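Local coordinates for beta-mannosidase (Trichoderma harzianum, PDB 4CVU), which probably hydrolyses terminal beta-linked mannose residues from the non-reducing ends of oligosaccharides, as a glycoside hydrolase family 2 beta-mannosidase, at residues A[445-457]-A[486-498]. Numbering follows the deposited sequence.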
loop_
_atom_site.group_PDB
_atom_site.type_symbol
_atom_site.label_atom_id
_atom_site.label_comp_id
_atom_site.label_asym_id
_atom_site.label_seq_id
_atom_site.Cartn_x
_atom_site.Cartn_y
_atom_site.Cartn_z
ATOM N N SER A 445 3.530 -31.968 -20.160
ATOM C CA SER A 445 4.474 -30.934 -20.422
ATOM C C SER A 445 4.506 -30.453 -21.852
ATOM O O SER A 445 4.042 -31.148 -22.744
ATOM C CB SER A 445 5.869 -31.332 -19.950
ATOM O OG SER A 445 5.765 -31.808 -18.652
ATOM N N GLU A 446 5.018 -29.242 -22.036
ATOM C CA GLU A 446 4.933 -28.588 -23.344
ATOM C C GLU A 446 6.222 -27.864 -23.690
ATOM O O GLU A 446 6.981 -27.462 -22.808
ATOM C CB GLU A 446 3.723 -27.634 -23.390
ATOM C CG GLU A 446 2.398 -28.383 -23.201
ATOM C CD GLU A 446 1.115 -27.608 -23.549
ATOM O OE1 GLU A 446 1.107 -26.389 -23.762
ATOM O OE2 GLU A 446 0.066 -28.263 -23.587
ATOM N N PHE A 447 6.472 -27.720 -24.987
ATOM C CA PHE A 447 7.576 -26.909 -25.479
ATOM C C PHE A 447 7.172 -25.425 -25.522
ATOM O O PHE A 447 5.999 -25.107 -25.732
ATOM C CB PHE A 447 8.012 -27.378 -26.876
ATOM C CG PHE A 447 8.469 -28.828 -26.947
ATOM C CD1 PHE A 447 9.036 -29.475 -25.864
ATOM C CD2 PHE A 447 8.359 -29.525 -28.147
ATOM C CE1 PHE A 447 9.461 -30.781 -25.963
ATOM C CE2 PHE A 447 8.788 -30.840 -28.254
ATOM C CZ PHE A 447 9.335 -31.474 -27.151
ATOM N N GLN A 448 8.136 -24.497 -25.368
ATOM C CA GLN A 448 7.772 -23.086 -25.146
ATOM C C GLN A 448 7.332 -22.330 -26.402
ATOM O O GLN A 448 8.008 -21.452 -26.896
ATOM C CB GLN A 448 8.886 -22.367 -24.364
ATOM C CG GLN A 448 9.290 -23.096 -23.091
ATOM C CD GLN A 448 8.115 -23.426 -22.198
ATOM O OE1 GLN A 448 7.233 -22.609 -22.004
ATOM N NE2 GLN A 448 8.110 -24.615 -21.624
ATOM N N PHE A 449 6.180 -22.699 -26.939
ATOM C CA PHE A 449 5.640 -22.033 -28.093
ATOM C C PHE A 449 4.119 -21.854 -27.892
ATOM O O PHE A 449 3.426 -22.812 -27.554
ATOM C CB PHE A 449 5.898 -22.862 -29.354
ATOM C CG PHE A 449 7.352 -23.110 -29.630
ATOM C CD1 PHE A 449 8.090 -22.217 -30.414
ATOM C CD2 PHE A 449 7.983 -24.245 -29.127
ATOM C CE1 PHE A 449 9.442 -22.473 -30.690
ATOM C CE2 PHE A 449 9.315 -24.485 -29.379
ATOM C CZ PHE A 449 10.052 -23.587 -30.167
ATOM N N SER A 450 3.605 -20.635 -28.102
ATOM C CA SER A 450 2.288 -20.313 -27.562
ATOM C C SER A 450 1.518 -19.128 -28.194
ATOM O O SER A 450 1.972 -17.990 -28.164
ATOM C CB SER A 450 2.444 -20.133 -26.033
ATOM O OG SER A 450 1.204 -19.882 -25.401
ATOM N N ASP A 451 0.368 -19.440 -28.796
ATOM C CA ASP A 451 -0.603 -18.459 -29.214
ATOM C C ASP A 451 -0.055 -17.448 -30.239
ATOM O O ASP A 451 -0.431 -16.278 -30.256
ATOM C CB ASP A 451 -1.142 -17.734 -27.978
ATOM C CG ASP A 451 -2.452 -17.016 -28.247
ATOM O OD1 ASP A 451 -3.179 -17.382 -29.212
ATOM O OD2 ASP A 451 -2.754 -16.057 -27.488
ATOM N N THR A 452 0.843 -17.923 -31.076
ATOM C CA THR A 452 1.294 -17.183 -32.236
ATOM C C THR A 452 2.023 -18.184 -33.110
ATOM O O THR A 452 2.236 -19.338 -32.703
ATOM C CB THR A 452 2.210 -16.006 -31.852
ATOM O OG1 THR A 452 2.383 -15.121 -32.980
ATOM C CG2 THR A 452 3.541 -16.503 -31.315
ATOM N N LEU A 453 2.370 -17.747 -34.322
ATOM C CA LEU A 453 3.149 -18.569 -35.245
ATOM C C LEU A 453 4.578 -18.098 -35.185
ATOM O O LEU A 453 4.822 -16.967 -34.814
ATOM C CB LEU A 453 2.581 -18.504 -36.669
ATOM C CG LEU A 453 1.166 -19.081 -36.831
ATOM C CD1 LEU A 453 0.742 -19.087 -38.295
ATOM C CD2 LEU A 453 1.032 -20.486 -36.265
ATOM N N TYR A 454 5.512 -18.984 -35.544
ATOM C CA TYR A 454 6.918 -18.773 -35.263
ATOM C C TYR A 454 7.793 -18.864 -36.525
ATOM O O TYR A 454 7.361 -19.430 -37.560
ATOM C CB TYR A 454 7.393 -19.796 -34.218
ATOM C CG TYR A 454 6.871 -19.489 -32.835
ATOM C CD1 TYR A 454 5.627 -19.926 -32.433
ATOM C CD2 TYR A 454 7.616 -18.719 -31.961
ATOM C CE1 TYR A 454 5.137 -19.615 -31.190
ATOM C CE2 TYR A 454 7.147 -18.394 -30.711
ATOM C CZ TYR A 454 5.915 -18.858 -30.311
ATOM O OH TYR A 454 5.412 -18.489 -29.074
ATOM N N PRO A 455 9.012 -18.309 -36.435
ATOM C CA PRO A 455 9.993 -18.453 -37.534
ATOM C C PRO A 455 10.405 -19.901 -37.751
ATOM O O PRO A 455 10.265 -20.740 -36.858
ATOM C CB PRO A 455 11.198 -17.632 -37.052
ATOM C CG PRO A 455 10.676 -16.744 -35.990
ATOM C CD PRO A 455 9.579 -17.519 -35.328
ATOM N N ASP A 456 10.899 -20.181 -38.950
ATOM C CA ASP A 456 11.441 -21.502 -39.274
ATOM C C ASP A 456 12.671 -21.391 -40.197
ATOM O O ASP A 456 12.934 -22.294 -40.992
ATOM C CB ASP A 456 10.378 -22.391 -39.919
ATOM C CG ASP A 456 10.788 -23.849 -39.968
ATOM O OD1 ASP A 456 11.436 -24.325 -38.999
ATOM O OD2 ASP A 456 10.464 -24.539 -40.971
ATOM N N SER A 457 13.439 -20.311 -40.028
ATOM C CA SER A 457 14.720 -20.165 -40.705
ATOM C C SER A 457 15.680 -21.188 -40.096
ATOM O O SER A 457 15.374 -21.803 -39.076
ATOM C CB SER A 457 15.247 -18.756 -40.503
ATOM O OG SER A 457 15.505 -18.532 -39.119
ATOM N N GLY A 486 3.891 -29.913 -28.457
ATOM C CA GLY A 486 4.768 -28.964 -29.169
ATOM C C GLY A 486 4.514 -27.505 -28.840
ATOM O O GLY A 486 5.414 -26.648 -28.948
ATOM N N GLY A 487 3.293 -27.206 -28.392
ATOM C CA GLY A 487 2.949 -25.825 -28.064
ATOM C C GLY A 487 1.473 -25.562 -27.939
ATOM O O GLY A 487 0.622 -26.407 -28.276
ATOM N N ASN A 488 1.163 -24.374 -27.473
ATOM C CA ASN A 488 -0.199 -24.033 -27.105
ATOM C C ASN A 488 -0.961 -23.375 -28.244
ATOM O O ASN A 488 -0.529 -22.425 -28.819
ATOM C CB ASN A 488 -0.145 -23.175 -25.832
ATOM C CG ASN A 488 -1.460 -22.523 -25.500
ATOM O OD1 ASN A 488 -2.428 -23.195 -25.210
ATOM N ND2 ASN A 488 -1.512 -21.200 -25.592
ATOM N N GLU A 489 -2.146 -23.917 -28.519
ATOM C CA GLU A 489 -3.144 -23.342 -29.452
ATOM C C GLU A 489 -2.787 -23.109 -30.938
ATOM O O GLU A 489 -3.020 -22.032 -31.462
ATOM C CB GLU A 489 -3.722 -22.053 -28.862
ATOM C CG GLU A 489 -5.070 -22.279 -28.175
ATOM C CD GLU A 489 -5.235 -21.486 -26.894
ATOM O OE1 GLU A 489 -4.524 -20.457 -26.733
ATOM O OE2 GLU A 489 -6.108 -21.891 -26.051
ATOM N N PHE A 490 -2.248 -24.120 -31.605
ATOM C CA PHE A 490 -1.890 -24.004 -32.966
ATOM C C PHE A 490 -3.048 -24.403 -33.878
ATOM O O PHE A 490 -3.647 -23.570 -34.459
ATOM C CB PHE A 490 -0.669 -24.870 -33.239
ATOM C CG PHE A 490 0.588 -24.211 -32.844
ATOM C CD1 PHE A 490 0.968 -24.161 -31.529
ATOM C CD2 PHE A 490 1.329 -23.540 -33.766
ATOM C CE1 PHE A 490 2.104 -23.485 -31.168
ATOM C CE2 PHE A 490 2.475 -22.862 -33.423
ATOM C CZ PHE A 490 2.872 -22.841 -32.114
ATOM N N GLU A 491 -3.369 -25.679 -33.932
ATOM C CA GLU A 491 -4.323 -26.198 -34.899
ATOM C C GLU A 491 -5.781 -25.810 -34.617
ATOM O O GLU A 491 -6.648 -25.832 -35.518
ATOM C CB GLU A 491 -4.210 -27.720 -34.943
ATOM C CG GLU A 491 -2.985 -28.261 -35.735
ATOM C CD GLU A 491 -2.925 -29.792 -35.775
ATOM O OE1 GLU A 491 -3.985 -30.408 -35.988
ATOM O OE2 GLU A 491 -1.834 -30.387 -35.602
ATOM N N ASN A 492 -6.077 -25.530 -33.350
ATOM C CA ASN A 492 -7.437 -25.149 -32.967
ATOM C C ASN A 492 -7.698 -23.638 -33.012
ATOM O O ASN A 492 -8.870 -23.217 -32.982
ATOM C CB ASN A 492 -7.782 -25.726 -31.602
ATOM C CG ASN A 492 -7.040 -25.051 -30.471
ATOM O OD1 ASN A 492 -5.852 -24.805 -30.547
ATOM N ND2 ASN A 492 -7.757 -24.776 -29.380
ATOM N N LEU A 493 -6.631 -22.830 -33.075
ATOM C CA LEU A 493 -6.760 -21.362 -33.007
ATOM C C LEU A 493 -5.872 -20.600 -34.020
ATOM O O LEU A 493 -6.370 -19.999 -34.969
ATOM C CB LEU A 493 -6.474 -20.876 -31.579
ATOM C CG LEU A 493 -6.681 -19.381 -31.290
ATOM C CD1 LEU A 493 -8.133 -19.000 -31.505
ATOM C CD2 LEU A 493 -6.253 -19.025 -29.885
ATOM N N MET A 494 -4.562 -20.616 -33.824
ATOM C CA MET A 494 -3.686 -19.746 -34.604
ATOM C C MET A 494 -3.542 -20.115 -36.071
ATOM O O MET A 494 -3.456 -19.223 -36.916
ATOM C CB MET A 494 -2.308 -19.650 -33.968
ATOM C CG MET A 494 -2.323 -18.951 -32.630
ATOM S SD MET A 494 -3.351 -17.475 -32.604
ATOM C CE MET A 494 -2.651 -16.629 -34.034
ATOM N N LEU A 495 -3.525 -21.406 -36.382
ATOM C CA LEU A 495 -3.506 -21.824 -37.772
ATOM C C LEU A 495 -4.761 -21.399 -38.557
ATOM O O LEU A 495 -4.649 -20.839 -39.642
ATOM C CB LEU A 495 -3.186 -23.332 -37.916
ATOM C CG LEU A 495 -1.708 -23.706 -37.628
ATOM C CD1 LEU A 495 -1.483 -25.218 -37.539
ATOM C CD2 LEU A 495 -0.746 -23.127 -38.632
ATOM N N PRO A 496 -5.962 -21.630 -38.002
ATOM C CA PRO A 496 -7.135 -21.118 -38.748
ATOM C C PRO A 496 -7.211 -19.578 -38.814
ATOM O O PRO A 496 -7.696 -19.046 -39.796
ATOM C CB PRO A 496 -8.330 -21.712 -38.008
ATOM C CG PRO A 496 -7.782 -22.902 -37.259
ATOM C CD PRO A 496 -6.328 -22.624 -36.969
ATOM N N ILE A 497 -6.673 -18.879 -37.815
ATOM C CA ILE A 497 -6.546 -17.413 -37.896
ATOM C C ILE A 497 -5.618 -17.053 -39.088
ATOM O O ILE A 497 -5.932 -16.181 -39.885
ATOM C CB ILE A 497 -6.029 -16.775 -36.574
ATOM C CG1 ILE A 497 -7.129 -16.761 -35.527
ATOM C CG2 ILE A 497 -5.547 -15.348 -36.823
ATOM C CD1 ILE A 497 -6.642 -16.381 -34.146
ATOM N N ALA A 498 -4.514 -17.758 -39.202
ATOM C CA ALA A 498 -3.610 -17.553 -40.307
ATOM C C ALA A 498 -4.250 -17.895 -41.668
ATOM O O ALA A 498 -4.067 -17.144 -42.611
ATOM C CB ALA A 498 -2.333 -18.289 -40.101
#
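OG of Ser450 and CG of Asn488 each stand trans to the main-chain N of their own residue (chi1 -177° and 168°), which brings hydroxyl and amide within bonding distance: Asn488 ND2 donates to Ser450 OG over 3.0 Å, the hydroxyl lying 19° out of the amide plane. The pair sits where the parallel neighbouring strands 442-446 and 481-485 of the (beta/alpha)8 (TIM) barrel of this family 2 glycosidase, joined by a beta-alpha-beta crossover through helix 458-475, run out into loops. The Asn488-Glu489 sequence at this strand end is consistent with the Asn-Glu motif of clan GH-A enzymes. A single beta bridge between Ser450 and Asn488 joins the loops: Asn488 N gives a hydrogen bond to Phe449 O at 2.8 Å, and Asp451 N returns one to Asn488 O at 3.1 Å. Ser450 OG is also hydrogen-bonded to Ser423 O. Gly487 must lack a side chain, since a CB would strike Phe449 O. Gly486 O, buried without a polar partner, lies against Phe447 CB and Phe449 CD2. Beyond the bridge, the Phe490 ring enters the bend of 449-454, its CZ 4.0 Å from Tyr454 CD1, where the two rings meet at their edges with their side chains crossing at about a right angle. Tyr454 OH accepts from Ser450 N and is hydrogen-bonded to Gln195 OE1, while Phe449 CD1 sits over a face of the tyrosine ring. Replacing Phe490 by alanine would probably open a gap between Phe449 CB, Tyr454 and Leu453, leaving the tyrosine ring edge without its neighbour. Leu453 carries the packing on to helix 490-501: its CD2 lies 4.0 Å from both Phe490 CD2 and Leu495 CD2, and its CD1 is 3.7 Å from Ala498 CB. Nearer the turn at Asp451, Met494 packs CG against Asp451 C and brings SD to 3.4 Å from Asp451 OD1.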